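Local coordinates for protein adenylate kinase (Thermus thermophilus, PDB 3CM0) that catalyses the reversible transfer of the terminal phosphate of ATP to AMP, giving two ADP, and so balances the cell's adenine nucleotides, at residues L67-I72 with D96-E101; A90-L95 with E152-Y157. One frame throughout, in Å; residues are numbered along the deposited sequence.

Interaction 1 (L67-I72 with D96-E101); sequences LILELI and DRLLSE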
loop_
_atom_site.group_PDB
_atom_site.type_symbol
_atom_site.label_atom_id
_atom_site.label_comp_id
_atom_site.label_asym_id
_atom_site.label_seq_id
_atom_site.Cartn_x
_atom_site.Cartn_y
_atom_site.Cartn_z
ATOM N N LEU A 67 16.077 7.131 -3.575
ATOM C CA LEU A 67 15.340 8.029 -4.450
ATOM C C LEU A 67 13.843 7.938 -4.145
ATOM O O LEU A 67 13.130 8.932 -4.146
ATOM C CB LEU A 67 15.634 7.652 -5.906
ATOM C CG LEU A 67 14.969 8.567 -6.924
ATOM C CD1 LEU A 67 15.372 9.997 -6.628
ATOM C CD2 LEU A 67 15.390 8.163 -8.325
ATOM N N ILE A 68 13.348 6.734 -3.878
ATOM C CA ILE A 68 11.937 6.573 -3.542
ATOM C C ILE A 68 11.620 7.359 -2.246
ATOM O O ILE A 68 10.611 8.039 -2.156
ATOM C CB ILE A 68 11.621 5.068 -3.300
ATOM C CG1 ILE A 68 11.819 4.294 -4.612
ATOM C CG2 ILE A 68 10.209 4.907 -2.751
ATOM C CD1 ILE A 68 11.612 2.807 -4.469
ATOM N N LEU A 69 12.465 7.216 -1.233
ATOM C CA LEU A 69 12.232 7.940 0.014
ATOM C C LEU A 69 12.368 9.459 -0.207
ATOM O O LEU A 69 11.667 10.222 0.420
ATOM C CB LEU A 69 13.199 7.465 1.105
ATOM C CG LEU A 69 12.744 6.222 1.922
ATOM C CD1 LEU A 69 11.625 6.624 2.821
ATOM C CD2 LEU A 69 12.306 5.078 0.995
ATOM N N GLU A 70 13.278 9.878 -1.089
ATOM C CA GLU A 70 13.410 11.307 -1.408
ATOM C C GLU A 70 12.087 11.830 -2.011
ATOM O O GLU A 70 11.591 12.911 -1.637
ATOM C CB GLU A 70 14.555 11.526 -2.404
ATOM C CG GLU A 70 14.564 12.977 -3.017
ATOM C CD GLU A 70 14.806 14.036 -1.972
ATOM O OE1 GLU A 70 15.527 13.729 -0.998
ATOM O OE2 GLU A 70 14.315 15.183 -2.120
ATOM N N LEU A 71 11.516 11.066 -2.946
ATOM C CA LEU A 71 10.247 11.460 -3.562
ATOM C C LEU A 71 9.128 11.520 -2.543
ATOM O O LEU A 71 8.265 12.376 -2.624
ATOM C CB LEU A 71 9.860 10.500 -4.680
ATOM C CG LEU A 71 10.713 10.603 -5.942
ATOM C CD1 LEU A 71 10.262 9.579 -6.972
ATOM C CD2 LEU A 71 10.615 12.022 -6.508
ATOM N N ILE A 72 9.107 10.573 -1.601
ATOM C CA ILE A 72 8.081 10.621 -0.577
ATOM C C ILE A 72 8.276 11.881 0.298
ATOM O O ILE A 72 7.294 12.570 0.665
ATOM C CB ILE A 72 8.136 9.337 0.296
ATOM C CG1 ILE A 72 7.697 8.139 -0.553
ATOM C CG2 ILE A 72 7.229 9.500 1.537
ATOM C CD1 ILE A 72 7.928 6.764 0.156
ATOM N N ASP A 96 9.935 4.888 8.567
ATOM C CA ASP A 96 9.715 5.295 9.950
ATOM C C ASP A 96 10.654 6.439 10.334
ATOM O O ASP A 96 10.272 7.355 11.080
ATOM C CB ASP A 96 9.941 4.124 10.908
ATOM C CG ASP A 96 8.646 3.340 11.216
ATOM O OD1 ASP A 96 7.544 3.674 10.702
ATOM O OD2 ASP A 96 8.757 2.364 11.988
ATOM N N ARG A 97 11.880 6.380 9.859
ATOM C CA ARG A 97 12.822 7.471 10.139
ATOM C C ARG A 97 12.321 8.788 9.517
ATOM O O ARG A 97 12.368 9.860 10.147
ATOM C CB ARG A 97 14.201 7.118 9.587
ATOM C CG ARG A 97 14.822 5.868 10.254
ATOM C CD ARG A 97 16.317 5.795 9.934
ATOM N NE ARG A 97 16.552 5.385 8.548
ATOM C CZ ARG A 97 16.621 4.119 8.139
ATOM N NH1 ARG A 97 16.476 3.126 9.010
ATOM N NH2 ARG A 97 16.843 3.844 6.858
ATOM N N LEU A 98 11.850 8.706 8.278
ATOM C CA LEU A 98 11.311 9.881 7.577
ATOM C C LEU A 98 10.089 10.447 8.312
ATOM O O LEU A 98 9.941 11.651 8.438
ATOM C CB LEU A 98 10.921 9.494 6.127
ATOM C CG LEU A 98 10.257 10.632 5.353
ATOM C CD1 LEU A 98 11.223 11.823 5.377
ATOM C CD2 LEU A 98 9.978 10.219 3.933
ATOM N N LEU A 99 9.167 9.594 8.777
ATOM C CA LEU A 99 8.004 10.113 9.481
ATOM C C LEU A 99 8.444 10.799 10.766
ATOM O O LEU A 99 7.935 11.875 11.137
ATOM C CB LEU A 99 7.029 8.966 9.827
ATOM C CG LEU A 99 6.499 8.233 8.587
ATOM C CD1 LEU A 99 5.641 7.023 9.036
ATOM C CD2 LEU A 99 5.689 9.201 7.706
ATOM N N SER A 100 9.409 10.181 11.436
ATOM C CA SER A 100 9.892 10.717 12.700
ATOM C C SER A 100 10.517 12.093 12.458
ATOM O O SER A 100 10.206 13.050 13.168
ATOM C CB SER A 100 10.930 9.783 13.326
ATOM O OG SER A 100 11.413 10.333 14.543
ATOM N N GLU A 101 11.388 12.187 11.456
ATOM C CA GLU A 101 12.048 13.465 11.129
ATOM C C GLU A 101 11.131 14.591 10.708
ATOM O O GLU A 101 11.428 15.765 10.940
ATOM C CB GLU A 101 13.079 13.246 10.027
ATOM C CG GLU A 101 14.276 12.427 10.493
ATOM C CD GLU A 101 15.190 11.989 9.350
ATOM O OE1 GLU A 101 14.803 12.112 8.162
ATOM O OE2 GLU A 101 16.294 11.500 9.649
#

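Interaction 2 (A90-L95 with E152-Y157); sequences AQAEAL and EPLVGY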
loop_
_atom_site.group_PDB
_atom_site.type_symbol
_atom_site.label_atom_id
_atom_site.label_comp_id
_atom_site.label_asym_id
_atom_site.label_seq_id
_atom_site.Cartn_x
_atom_site.Cartn_y
_atom_site.Cartn_z
ATOM N N ALA A 90 13.425 -2.933 4.687
ATOM C CA ALA A 90 14.358 -1.798 4.591
ATOM C C ALA A 90 13.556 -0.516 4.328
ATOM O O ALA A 90 13.837 0.557 4.898
ATOM C CB ALA A 90 15.371 -2.012 3.457
ATOM N N GLN A 91 12.542 -0.633 3.485
ATOM C CA GLN A 91 11.708 0.541 3.187
ATOM C C GLN A 91 10.866 0.913 4.414
ATOM O O GLN A 91 10.634 2.101 4.700
ATOM C CB GLN A 91 10.806 0.230 1.976
ATOM C CG GLN A 91 11.540 0.219 0.649
ATOM C CD GLN A 91 10.724 -0.462 -0.456
ATOM O OE1 GLN A 91 9.619 -0.907 -0.210
ATOM N NE2 GLN A 91 11.276 -0.538 -1.663
ATOM N N ALA A 92 10.406 -0.090 5.162
ATOM C CA ALA A 92 9.598 0.205 6.352
ATOM C C ALA A 92 10.447 0.964 7.345
ATOM O O ALA A 92 9.999 1.932 7.963
ATOM C CB ALA A 92 9.067 -1.096 7.013
ATOM N N GLU A 93 11.679 0.501 7.550
ATOM C CA GLU A 93 12.555 1.186 8.482
ATOM C C GLU A 93 12.876 2.635 8.041
ATOM O O GLU A 93 12.797 3.581 8.834
ATOM C CB GLU A 93 13.834 0.365 8.619
ATOM C CG GLU A 93 13.543 -0.946 9.390
ATOM C CD GLU A 93 14.788 -1.818 9.559
ATOM O OE1 GLU A 93 15.883 -1.303 9.252
ATOM O OE2 GLU A 93 14.671 -2.993 10.012
ATOM N N ALA A 94 13.207 2.790 6.771
ATOM C CA ALA A 94 13.527 4.112 6.226
ATOM C C ALA A 94 12.316 5.034 6.335
ATOM O O ALA A 94 12.446 6.213 6.655
ATOM C CB ALA A 94 13.964 3.976 4.782
ATOM N N LEU A 95 11.119 4.501 6.077
ATOM C CA LEU A 95 9.927 5.337 6.172
ATOM C C LEU A 95 9.693 5.770 7.594
ATOM O O LEU A 95 9.293 6.908 7.853
ATOM C CB LEU A 95 8.697 4.578 5.630
ATOM C CG LEU A 95 7.345 5.284 5.744
ATOM C CD1 LEU A 95 7.446 6.630 4.927
ATOM C CD2 LEU A 95 6.196 4.413 5.175
ATOM N N GLU A 152 4.557 -10.971 5.732
ATOM C CA GLU A 152 4.729 -11.344 7.127
ATOM C C GLU A 152 5.796 -10.521 7.906
ATOM O O GLU A 152 5.564 -10.165 9.063
ATOM C CB GLU A 152 5.057 -12.838 7.221
ATOM C CG GLU A 152 5.198 -13.308 8.635
ATOM C CD GLU A 152 5.933 -14.621 8.700
ATOM O OE1 GLU A 152 5.597 -15.512 7.886
ATOM O OE2 GLU A 152 6.840 -14.761 9.556
ATOM N N PRO A 153 6.975 -10.240 7.303
ATOM C CA PRO A 153 7.999 -9.463 8.009
ATOM C C PRO A 153 7.499 -8.055 8.316
ATOM O O PRO A 153 7.847 -7.507 9.331
ATOM C CB PRO A 153 9.196 -9.470 7.039
ATOM C CG PRO A 153 8.952 -10.744 6.221
ATOM C CD PRO A 153 7.483 -10.690 5.986
ATOM N N LEU A 154 6.664 -7.487 7.444
ATOM C CA LEU A 154 6.117 -6.149 7.718
ATOM C C LEU A 154 5.090 -6.214 8.829
ATOM O O LEU A 154 4.997 -5.320 9.671
ATOM C CB LEU A 154 5.455 -5.561 6.471
ATOM C CG LEU A 154 6.379 -5.455 5.263
ATOM C CD1 LEU A 154 5.569 -4.906 4.067
ATOM C CD2 LEU A 154 7.521 -4.507 5.577
ATOM N N VAL A 155 4.265 -7.258 8.824
ATOM C CA VAL A 155 3.274 -7.389 9.887
ATOM C C VAL A 155 3.995 -7.482 11.247
ATOM O O VAL A 155 3.602 -6.842 12.213
ATOM C CB VAL A 155 2.393 -8.640 9.643
ATOM C CG1 VAL A 155 1.458 -8.846 10.820
ATOM C CG2 VAL A 155 1.604 -8.452 8.361
ATOM N N GLY A 156 5.062 -8.279 11.315
ATOM C CA GLY A 156 5.815 -8.407 12.554
ATOM C C GLY A 156 6.452 -7.095 12.984
ATOM O O GLY A 156 6.459 -6.750 14.164
ATOM N N TYR A 157 6.974 -6.360 12.009
ATOM C CA TYR A 157 7.612 -5.066 12.270
ATOM C C TYR A 157 6.626 -4.083 12.902
ATOM O O TYR A 157 6.907 -3.414 13.913
ATOM C CB TYR A 157 8.105 -4.489 10.950
ATOM C CG TYR A 157 8.771 -3.156 11.101
ATOM C CD1 TYR A 157 10.114 -3.065 11.470
ATOM C CD2 TYR A 157 8.068 -1.975 10.867
ATOM C CE1 TYR A 157 10.749 -1.818 11.595
ATOM C CE2 TYR A 157 8.697 -0.716 11.008
ATOM C CZ TYR A 157 10.032 -0.655 11.365
ATOM O OH TYR A 157 10.646 0.573 11.462
#

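Interaction 1 (L67-I72 with D96-E101)
Along 67-72, L69 is the first residue to meet 96-101, and it meets L98. Methyl CD1 of L69 comes within 4.1 Å of CD2 of L98. The two leucine side chains run past each other in opposite directions, so they lie alongside rather than end to end. The same CD2 of L98 also sits 3.9 Å from the backbone O of L69, a plain van der Waals contact. One turn on, I72 closes the contact from its CG2 branch. That methyl lies 3.7 Å from CD2 of L98, with the two side chains meeting at a slant. In I72 it is CG2 that stands anti to the backbone N, while CG1 turns beside that N. L98 thus serves both residues with a single methyl, which its extended first torsion (chi1 176°) carries out from the helix. The side-chain contacts are apolar and the interface is small, with 116 Å² buried in all. L69 and I72 also pack on F85, a predicted AMP-binding residue. This is helix-to-helix packing beside the parallel sheet of the P-loop kinase fold, joining helices 65-75 and 89-101 next to the probable AMP site.

Interaction 2 (A90-L95 with E152-Y157)
A92 meets both L154 and Y157 through its one methyl group. This is the closely packed side of the contact. CB of A92 lies 4.0 Å from CD2 of L154. It also sits over one face of the Y157 ring, displaced toward the rim, with CE2 of Y157 4.0 Å away. L154 has CG beside its backbone N, and only the CD2 branch reaches A92. In Y157, CG stands anti to the backbone N (chi1 180°), which carries the ring across to the other helix. Its OH ends 3.6 Å from CA of E93. The hydroxyl is hydrogen-bonded to OD2 of D96, one turn further along the same helix. The two segments run roughly parallel, with axes 31° apart and 10.7 Å between them at closest approach. They belong to helices 89-101 and 137-160 of the P-loop kinase fold, and helix 89-101 carries Q91, a predicted AMP-binding residue. Q91 is held by bonds to D65 and to the backbone N of R87. A phenylalanine in place of Y157 would probably leave OD2 of D96 without its hydroxyl partner. The looser side is at E93. Its CG approaches CE1 of Y157 at 3.7 Å, obliquely to the ring. The chain then runs on extended, and its carboxylate lies at the partly exposed margin, its plane 28° from that of the ring. R161 makes a cation-pi contact with this ring and also donates to the backbone O of Y157.

How the interactions relate
Interactions 1 and 2 share helix 89-101, which packs on helix 65-75 in one and on helix 137-160 in the other. Their centres are about 13 Å apart. They touch directly: OD2 of D96 is 2.7 Å from OH of Y157, a probable hydrogen bond between the 96-101 and 152-157 segments. L69 adds packing, with its CG 3.8 Å from CB of A94. Both contacts border the predicted AMP site, but at different residues. I72 comes to about 3 Å from F85 between side chains, and A92 to about 4 Å from P86. The predicted ATP site is further off, with the side chain of L154 about 9 Å from that of K17.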